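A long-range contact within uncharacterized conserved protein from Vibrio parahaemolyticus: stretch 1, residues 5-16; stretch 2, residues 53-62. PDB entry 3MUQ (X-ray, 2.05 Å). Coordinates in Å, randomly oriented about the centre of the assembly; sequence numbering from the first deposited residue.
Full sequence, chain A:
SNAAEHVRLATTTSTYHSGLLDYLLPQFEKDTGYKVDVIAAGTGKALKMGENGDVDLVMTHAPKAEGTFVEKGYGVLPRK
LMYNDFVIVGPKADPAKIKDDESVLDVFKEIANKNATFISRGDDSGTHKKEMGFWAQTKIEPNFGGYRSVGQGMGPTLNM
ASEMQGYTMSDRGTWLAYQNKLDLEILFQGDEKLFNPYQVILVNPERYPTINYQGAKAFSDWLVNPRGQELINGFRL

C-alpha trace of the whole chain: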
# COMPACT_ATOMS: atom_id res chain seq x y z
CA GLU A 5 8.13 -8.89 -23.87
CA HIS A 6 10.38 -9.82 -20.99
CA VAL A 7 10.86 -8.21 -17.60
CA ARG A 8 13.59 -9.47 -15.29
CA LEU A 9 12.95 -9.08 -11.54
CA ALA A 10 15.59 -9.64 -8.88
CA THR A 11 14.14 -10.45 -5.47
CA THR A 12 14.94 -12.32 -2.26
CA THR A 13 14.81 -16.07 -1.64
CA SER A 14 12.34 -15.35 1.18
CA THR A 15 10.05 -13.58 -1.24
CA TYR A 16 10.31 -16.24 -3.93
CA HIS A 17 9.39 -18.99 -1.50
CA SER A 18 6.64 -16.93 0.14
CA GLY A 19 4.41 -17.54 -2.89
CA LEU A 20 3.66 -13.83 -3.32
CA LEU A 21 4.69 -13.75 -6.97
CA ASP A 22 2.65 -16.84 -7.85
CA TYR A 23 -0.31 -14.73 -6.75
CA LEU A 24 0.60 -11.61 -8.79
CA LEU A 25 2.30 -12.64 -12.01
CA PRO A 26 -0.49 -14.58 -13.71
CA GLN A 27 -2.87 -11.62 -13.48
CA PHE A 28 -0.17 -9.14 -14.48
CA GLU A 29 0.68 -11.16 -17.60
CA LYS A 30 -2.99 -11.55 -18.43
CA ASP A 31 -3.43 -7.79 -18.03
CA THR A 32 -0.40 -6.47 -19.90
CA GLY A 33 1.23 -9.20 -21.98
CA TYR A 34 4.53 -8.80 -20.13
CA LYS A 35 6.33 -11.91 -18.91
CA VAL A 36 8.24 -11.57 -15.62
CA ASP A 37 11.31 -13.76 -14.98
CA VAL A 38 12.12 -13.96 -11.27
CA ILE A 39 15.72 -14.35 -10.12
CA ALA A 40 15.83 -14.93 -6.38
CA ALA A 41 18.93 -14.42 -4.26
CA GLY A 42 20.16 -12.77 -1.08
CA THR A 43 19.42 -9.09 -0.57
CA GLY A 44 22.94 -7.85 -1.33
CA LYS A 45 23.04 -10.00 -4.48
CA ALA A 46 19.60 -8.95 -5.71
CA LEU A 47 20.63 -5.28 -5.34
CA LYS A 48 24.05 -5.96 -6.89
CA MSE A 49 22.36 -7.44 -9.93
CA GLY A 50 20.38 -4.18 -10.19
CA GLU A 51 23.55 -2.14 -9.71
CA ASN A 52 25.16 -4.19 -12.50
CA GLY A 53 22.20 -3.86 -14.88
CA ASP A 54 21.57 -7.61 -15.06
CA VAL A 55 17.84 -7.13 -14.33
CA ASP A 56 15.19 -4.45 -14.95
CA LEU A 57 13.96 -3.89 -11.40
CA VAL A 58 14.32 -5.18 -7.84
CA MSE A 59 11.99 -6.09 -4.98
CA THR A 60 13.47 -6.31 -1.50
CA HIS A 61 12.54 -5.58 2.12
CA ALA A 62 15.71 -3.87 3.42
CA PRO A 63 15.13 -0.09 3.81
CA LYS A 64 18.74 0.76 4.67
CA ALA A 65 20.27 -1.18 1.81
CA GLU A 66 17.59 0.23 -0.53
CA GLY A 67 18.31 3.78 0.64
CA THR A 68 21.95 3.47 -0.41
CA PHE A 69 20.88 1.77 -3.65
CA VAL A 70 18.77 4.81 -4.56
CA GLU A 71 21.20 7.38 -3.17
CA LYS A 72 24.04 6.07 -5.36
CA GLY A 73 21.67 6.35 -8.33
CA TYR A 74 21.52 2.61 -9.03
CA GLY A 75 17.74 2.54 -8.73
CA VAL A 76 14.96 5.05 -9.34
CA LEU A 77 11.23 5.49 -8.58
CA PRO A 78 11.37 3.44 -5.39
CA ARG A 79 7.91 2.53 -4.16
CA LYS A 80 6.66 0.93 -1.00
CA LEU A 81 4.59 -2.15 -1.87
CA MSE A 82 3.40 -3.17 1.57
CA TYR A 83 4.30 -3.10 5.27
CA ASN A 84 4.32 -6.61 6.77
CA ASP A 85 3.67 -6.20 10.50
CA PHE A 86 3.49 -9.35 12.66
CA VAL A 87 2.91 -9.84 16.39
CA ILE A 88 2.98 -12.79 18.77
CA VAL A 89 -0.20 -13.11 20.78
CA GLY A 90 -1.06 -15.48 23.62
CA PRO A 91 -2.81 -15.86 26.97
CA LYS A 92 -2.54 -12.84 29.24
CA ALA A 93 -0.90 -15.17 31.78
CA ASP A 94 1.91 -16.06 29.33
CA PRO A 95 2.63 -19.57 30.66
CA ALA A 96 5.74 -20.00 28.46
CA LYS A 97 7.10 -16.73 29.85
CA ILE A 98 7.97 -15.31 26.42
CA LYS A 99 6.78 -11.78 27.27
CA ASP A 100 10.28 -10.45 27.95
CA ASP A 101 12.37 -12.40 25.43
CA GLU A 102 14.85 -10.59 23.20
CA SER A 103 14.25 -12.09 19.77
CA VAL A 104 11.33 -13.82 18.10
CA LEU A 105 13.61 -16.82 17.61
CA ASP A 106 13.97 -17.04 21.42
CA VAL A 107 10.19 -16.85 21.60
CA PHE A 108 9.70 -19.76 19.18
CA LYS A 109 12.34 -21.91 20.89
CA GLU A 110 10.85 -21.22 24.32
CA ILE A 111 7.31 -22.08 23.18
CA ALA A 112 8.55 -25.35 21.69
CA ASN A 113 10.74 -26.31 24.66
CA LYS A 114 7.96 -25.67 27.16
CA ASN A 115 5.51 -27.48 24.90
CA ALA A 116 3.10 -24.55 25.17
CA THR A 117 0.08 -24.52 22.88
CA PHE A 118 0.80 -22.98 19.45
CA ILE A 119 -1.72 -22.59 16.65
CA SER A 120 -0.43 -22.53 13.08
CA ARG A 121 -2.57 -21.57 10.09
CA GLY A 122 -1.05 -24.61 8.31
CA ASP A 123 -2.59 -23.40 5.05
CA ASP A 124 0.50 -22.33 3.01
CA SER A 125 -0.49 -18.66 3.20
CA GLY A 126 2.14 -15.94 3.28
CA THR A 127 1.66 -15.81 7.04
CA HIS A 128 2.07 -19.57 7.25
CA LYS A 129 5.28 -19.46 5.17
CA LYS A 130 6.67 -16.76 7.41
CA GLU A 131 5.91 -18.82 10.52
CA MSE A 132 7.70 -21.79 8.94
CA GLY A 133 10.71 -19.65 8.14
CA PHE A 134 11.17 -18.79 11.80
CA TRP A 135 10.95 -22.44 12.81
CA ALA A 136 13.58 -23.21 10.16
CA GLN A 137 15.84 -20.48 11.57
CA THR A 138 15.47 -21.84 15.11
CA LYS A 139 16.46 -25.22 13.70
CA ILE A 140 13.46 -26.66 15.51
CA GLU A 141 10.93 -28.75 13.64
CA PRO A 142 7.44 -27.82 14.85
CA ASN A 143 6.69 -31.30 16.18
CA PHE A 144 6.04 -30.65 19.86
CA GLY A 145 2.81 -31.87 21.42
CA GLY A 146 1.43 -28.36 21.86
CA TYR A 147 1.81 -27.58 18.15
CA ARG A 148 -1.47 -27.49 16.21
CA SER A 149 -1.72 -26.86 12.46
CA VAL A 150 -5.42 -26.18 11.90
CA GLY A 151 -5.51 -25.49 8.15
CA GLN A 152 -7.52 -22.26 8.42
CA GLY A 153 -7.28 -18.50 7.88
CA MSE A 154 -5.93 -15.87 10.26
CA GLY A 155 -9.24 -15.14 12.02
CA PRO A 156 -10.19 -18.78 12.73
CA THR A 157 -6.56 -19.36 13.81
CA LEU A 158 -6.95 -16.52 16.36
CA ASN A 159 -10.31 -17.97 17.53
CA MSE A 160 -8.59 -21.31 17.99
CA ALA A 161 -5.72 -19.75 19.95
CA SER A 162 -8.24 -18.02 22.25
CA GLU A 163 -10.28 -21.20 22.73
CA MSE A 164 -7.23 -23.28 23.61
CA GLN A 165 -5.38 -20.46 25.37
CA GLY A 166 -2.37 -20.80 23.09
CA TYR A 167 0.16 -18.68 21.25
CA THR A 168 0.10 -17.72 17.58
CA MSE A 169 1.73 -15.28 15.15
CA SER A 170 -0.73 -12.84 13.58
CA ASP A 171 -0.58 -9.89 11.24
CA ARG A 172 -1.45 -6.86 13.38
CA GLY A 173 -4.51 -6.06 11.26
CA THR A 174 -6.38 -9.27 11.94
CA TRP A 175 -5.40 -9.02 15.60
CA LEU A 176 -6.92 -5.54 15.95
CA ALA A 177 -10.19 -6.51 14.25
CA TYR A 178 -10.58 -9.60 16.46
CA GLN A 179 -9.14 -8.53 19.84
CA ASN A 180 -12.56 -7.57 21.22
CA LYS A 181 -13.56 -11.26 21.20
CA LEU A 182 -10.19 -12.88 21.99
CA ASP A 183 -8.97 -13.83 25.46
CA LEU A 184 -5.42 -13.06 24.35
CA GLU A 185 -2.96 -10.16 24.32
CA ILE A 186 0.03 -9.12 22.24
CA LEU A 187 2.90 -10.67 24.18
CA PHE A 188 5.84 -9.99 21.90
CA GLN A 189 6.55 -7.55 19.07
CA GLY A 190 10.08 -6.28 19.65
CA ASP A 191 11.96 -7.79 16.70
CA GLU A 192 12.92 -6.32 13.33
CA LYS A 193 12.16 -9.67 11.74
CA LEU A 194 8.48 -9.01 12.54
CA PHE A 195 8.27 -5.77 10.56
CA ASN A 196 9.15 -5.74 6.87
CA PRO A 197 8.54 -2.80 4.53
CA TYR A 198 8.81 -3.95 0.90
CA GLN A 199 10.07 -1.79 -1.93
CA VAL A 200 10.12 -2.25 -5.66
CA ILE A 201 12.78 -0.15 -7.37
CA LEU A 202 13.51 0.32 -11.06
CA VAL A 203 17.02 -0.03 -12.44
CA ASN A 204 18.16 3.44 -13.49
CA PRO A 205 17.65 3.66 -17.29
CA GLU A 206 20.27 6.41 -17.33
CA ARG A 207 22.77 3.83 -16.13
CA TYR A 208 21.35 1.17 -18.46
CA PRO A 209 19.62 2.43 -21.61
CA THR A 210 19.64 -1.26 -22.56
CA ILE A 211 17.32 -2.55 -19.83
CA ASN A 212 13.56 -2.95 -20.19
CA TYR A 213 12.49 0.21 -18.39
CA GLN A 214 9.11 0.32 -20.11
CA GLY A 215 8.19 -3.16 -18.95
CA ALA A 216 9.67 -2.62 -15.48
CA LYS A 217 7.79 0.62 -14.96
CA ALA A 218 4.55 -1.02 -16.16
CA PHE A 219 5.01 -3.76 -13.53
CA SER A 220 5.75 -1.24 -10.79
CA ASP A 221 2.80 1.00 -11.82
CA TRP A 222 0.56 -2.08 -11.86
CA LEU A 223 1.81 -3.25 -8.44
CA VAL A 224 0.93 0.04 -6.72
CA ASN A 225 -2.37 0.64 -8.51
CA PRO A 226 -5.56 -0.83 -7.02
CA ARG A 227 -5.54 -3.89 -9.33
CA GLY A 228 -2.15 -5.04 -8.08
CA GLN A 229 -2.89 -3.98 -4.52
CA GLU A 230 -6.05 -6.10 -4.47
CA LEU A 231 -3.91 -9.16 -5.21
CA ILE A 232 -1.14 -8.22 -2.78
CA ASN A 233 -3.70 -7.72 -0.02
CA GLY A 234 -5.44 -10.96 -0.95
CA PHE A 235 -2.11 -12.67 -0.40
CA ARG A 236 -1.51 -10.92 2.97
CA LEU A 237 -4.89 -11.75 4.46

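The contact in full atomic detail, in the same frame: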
# COMPACT_ATOMS: atom_id res chain seq x y z
N GLU A 5 7.25 -9.93 -24.39
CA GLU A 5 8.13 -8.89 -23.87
C GLU A 5 8.56 -9.16 -22.42
O GLU A 5 7.73 -9.36 -21.53
CB GLU A 5 7.47 -7.53 -24.02
CG GLU A 5 8.23 -6.61 -24.93
CD GLU A 5 9.57 -6.29 -24.35
OE1 GLU A 5 9.64 -6.26 -23.11
OE2 GLU A 5 10.54 -6.07 -25.12
N HIS A 6 9.87 -9.19 -22.20
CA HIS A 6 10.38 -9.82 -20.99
C HIS A 6 10.91 -8.85 -19.95
O HIS A 6 11.65 -7.92 -20.26
CB HIS A 6 11.40 -10.91 -21.34
CG HIS A 6 10.79 -12.10 -22.01
ND1 HIS A 6 10.37 -13.21 -21.31
CD2 HIS A 6 10.48 -12.33 -23.31
CE1 HIS A 6 9.85 -14.09 -22.15
NE2 HIS A 6 9.90 -13.58 -23.37
N VAL A 7 10.48 -9.06 -18.71
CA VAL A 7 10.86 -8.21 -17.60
C VAL A 7 11.59 -9.08 -16.59
O VAL A 7 11.06 -10.08 -16.14
CB VAL A 7 9.63 -7.58 -16.92
CG1 VAL A 7 10.07 -6.64 -15.80
CG2 VAL A 7 8.74 -6.86 -17.95
N ARG A 8 12.82 -8.71 -16.25
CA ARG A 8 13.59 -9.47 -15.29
C ARG A 8 13.53 -8.79 -13.92
O ARG A 8 13.88 -7.62 -13.79
CB ARG A 8 15.04 -9.62 -15.77
CG ARG A 8 15.16 -10.29 -17.12
CD ARG A 8 16.62 -10.45 -17.55
NE ARG A 8 17.26 -9.17 -17.82
CZ ARG A 8 16.69 -8.17 -18.48
NH1 ARG A 8 15.46 -8.31 -18.96
NH2 ARG A 8 17.36 -7.03 -18.66
N LEU A 9 13.08 -9.55 -12.92
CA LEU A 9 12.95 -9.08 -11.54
C LEU A 9 13.93 -9.80 -10.64
O LEU A 9 13.92 -11.03 -10.57
CB LEU A 9 11.52 -9.37 -11.02
CG LEU A 9 11.30 -9.11 -9.53
CD1 LEU A 9 11.44 -7.60 -9.19
CD2 LEU A 9 9.95 -9.66 -9.07
N ALA A 10 14.78 -9.05 -9.95
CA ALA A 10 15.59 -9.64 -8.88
C ALA A 10 14.84 -9.48 -7.57
O ALA A 10 14.35 -8.38 -7.26
CB ALA A 10 16.99 -8.98 -8.79
N THR A 11 14.73 -10.56 -6.81
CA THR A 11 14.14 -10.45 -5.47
C THR A 11 14.83 -11.39 -4.50
O THR A 11 15.78 -12.07 -4.86
CB THR A 11 12.61 -10.74 -5.49
OG1 THR A 11 12.00 -10.28 -4.27
CG2 THR A 11 12.35 -12.23 -5.68
N THR A 12 14.34 -11.44 -3.26
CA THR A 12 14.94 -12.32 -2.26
C THR A 12 14.40 -13.76 -2.30
O THR A 12 13.30 -14.02 -2.77
CB THR A 12 14.74 -11.80 -0.83
OG1 THR A 12 13.40 -12.07 -0.41
CG2 THR A 12 15.03 -10.30 -0.75
N THR A 13 15.21 -14.68 -1.78
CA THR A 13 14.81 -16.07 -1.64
C THR A 13 13.56 -16.18 -0.78
O THR A 13 12.64 -16.90 -1.12
CB THR A 13 15.94 -16.91 -1.02
OG1 THR A 13 17.17 -16.62 -1.71
CG2 THR A 13 15.64 -18.39 -1.15
N SER A 14 13.53 -15.44 0.34
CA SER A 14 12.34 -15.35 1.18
C SER A 14 11.11 -15.11 0.34
O SER A 14 10.13 -15.85 0.40
CB SER A 14 12.47 -14.17 2.14
OG SER A 14 13.17 -14.53 3.31
N THR A 15 11.17 -14.03 -0.43
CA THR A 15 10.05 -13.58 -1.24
C THR A 15 9.62 -14.63 -2.25
O THR A 15 8.43 -14.93 -2.39
CB THR A 15 10.41 -12.27 -1.96
OG1 THR A 15 10.80 -11.29 -0.99
CG2 THR A 15 9.24 -11.77 -2.76
N TYR A 16 10.60 -15.20 -2.95
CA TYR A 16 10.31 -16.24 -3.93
C TYR A 16 9.57 -17.41 -3.31
O TYR A 16 8.62 -17.94 -3.89
CB TYR A 16 11.61 -16.75 -4.58
CG TYR A 16 11.40 -17.87 -5.58
CD1 TYR A 16 11.01 -17.60 -6.88
CD2 TYR A 16 11.59 -19.19 -5.21
CE1 TYR A 16 10.82 -18.62 -7.80
CE2 TYR A 16 11.40 -20.23 -6.12
CZ TYR A 16 11.01 -19.93 -7.42
OH TYR A 16 10.82 -20.95 -8.32
N GLY A 53 23.04 -3.92 -13.70
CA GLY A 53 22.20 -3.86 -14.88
C GLY A 53 21.86 -5.22 -15.47
O GLY A 53 21.57 -5.33 -16.67
N ASP A 54 21.88 -6.25 -14.63
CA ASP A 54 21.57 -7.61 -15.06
C ASP A 54 20.06 -7.80 -15.17
O ASP A 54 19.60 -8.67 -15.91
CB ASP A 54 22.10 -8.67 -14.07
CG ASP A 54 23.57 -8.53 -13.76
OD1 ASP A 54 24.29 -7.82 -14.50
OD2 ASP A 54 24.03 -9.14 -12.77
N VAL A 55 19.30 -7.01 -14.40
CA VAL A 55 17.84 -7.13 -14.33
C VAL A 55 17.21 -5.75 -14.53
O VAL A 55 17.91 -4.73 -14.53
CB VAL A 55 17.38 -7.71 -12.98
CG1 VAL A 55 17.88 -9.15 -12.78
CG2 VAL A 55 17.82 -6.80 -11.83
N ASP A 56 15.89 -5.71 -14.65
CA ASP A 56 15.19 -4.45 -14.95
C ASP A 56 14.65 -3.73 -13.72
O ASP A 56 14.45 -2.52 -13.76
CB ASP A 56 14.05 -4.70 -15.93
CG ASP A 56 14.51 -5.41 -17.18
OD1 ASP A 56 15.47 -4.92 -17.82
OD2 ASP A 56 13.93 -6.46 -17.52
N LEU A 57 14.38 -4.49 -12.66
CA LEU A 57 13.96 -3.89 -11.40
C LEU A 57 14.18 -4.87 -10.25
O LEU A 57 14.40 -6.06 -10.47
CB LEU A 57 12.50 -3.41 -11.46
CG LEU A 57 11.36 -4.44 -11.31
CD1 LEU A 57 10.01 -3.71 -11.20
CD2 LEU A 57 11.35 -5.44 -12.47
N VAL A 58 14.10 -4.36 -9.02
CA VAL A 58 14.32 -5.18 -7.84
C VAL A 58 13.18 -5.05 -6.83
O VAL A 58 12.51 -4.02 -6.74
CB VAL A 58 15.65 -4.83 -7.12
CG1 VAL A 58 16.86 -5.00 -8.04
CG2 VAL A 58 15.58 -3.42 -6.57
N MSE A 59 12.98 -6.11 -6.06
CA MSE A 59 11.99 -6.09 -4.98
C MSE A 59 12.63 -6.68 -3.74
O MSE A 59 12.92 -7.86 -3.71
CB MSE A 59 10.77 -6.91 -5.38
CG MSE A 59 9.70 -7.00 -4.28
SE MSE A 59 8.22 -8.19 -4.80
CE MSE A 59 7.60 -7.21 -6.39
N THR A 60 12.87 -5.85 -2.73
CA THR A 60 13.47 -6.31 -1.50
C THR A 60 12.73 -5.71 -0.29
O THR A 60 11.81 -4.90 -0.45
CB THR A 60 14.98 -5.95 -1.43
OG1 THR A 60 15.14 -4.54 -1.60
CG2 THR A 60 15.76 -6.65 -2.52
N HIS A 61 13.14 -6.11 0.91
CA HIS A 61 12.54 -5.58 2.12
C HIS A 61 13.65 -5.21 3.11
O HIS A 61 13.70 -5.72 4.23
CB HIS A 61 11.57 -6.60 2.73
CG HIS A 61 12.13 -7.98 2.86
ND1 HIS A 61 12.09 -8.90 1.83
CD2 HIS A 61 12.75 -8.60 3.89
CE1 HIS A 61 12.66 -10.02 2.23
NE2 HIS A 61 13.07 -9.87 3.47
N ALA A 62 14.54 -4.31 2.66
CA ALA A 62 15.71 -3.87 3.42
C ALA A 62 15.91 -2.37 3.20
O ALA A 62 16.71 -1.96 2.36
CB ALA A 62 16.96 -4.64 2.97
O HOH W 1 20.67 -7.15 -18.85

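Strand 6-12 runs parallel to strand 57-60, their axes approaching to 4.7 Å at an angle of 23°, and together the two stretches bury 742 Å². Glu5 and His6 contribute almost nothing; the first substantial packing is at Val7, whose CG1 packs 3.8 Å from Leu57 CD2.

Arg8 ties the loop before the second strand to the first. Its main-chain N donates to Asp56 OD2 (2.8 Å, nearly linear at 177°), and its NH1 forms a salt bridge with the same oxygen, also at 2.8 Å, so that one carboxylate oxygen takes both backbone and guanidinium. In return Asp56 N donates to Arg8 O (2.9 Å), an oxygen that also receives a weak bond from Leu57 N at 3.4 Å. Arg8 NE also donates a hydrogen bond to Asp54 O (3.1 Å) at the edge of the guanidinium, while a water that donates to Gly53 O (3.0 Å) bonds weakly to Arg8 NH2 (3.3 Å).

Leu9 pairs with Leu57 and shares its face of the sheet; Leu9 CD1 lies 3.8 Å from Leu57 CG and 3.9 Å from Met59 CB, bridging successive side chains on that face. Ala10 carries the regular parallel ladder: its N donates to Leu57 O (3.1 Å) and its O accepts from Met59 N (2.9 Å), the two bonds flanking Val58. On the other face, the small Ala10 CB packs against Val55 CG2 (3.8 Å) and Val58 CG1 (4.1 Å).

At Thr11 the side chain takes over from the backbone, OG1 donating to Met59 O at 2.6 Å. Thr12 then occupies the N-cap position, right before the helix. Its OG1 and Thr15 OG1 are hydrogen-bonded at 2.8 Å, and both hydroxyls lie at the edge of the His61 ring, with Thr12 OG1 3.4 Å from His61 CE1. Thr15 CG2 ends the contact more loosely, 4.2 Å from Met59 SE of the selenomethionine.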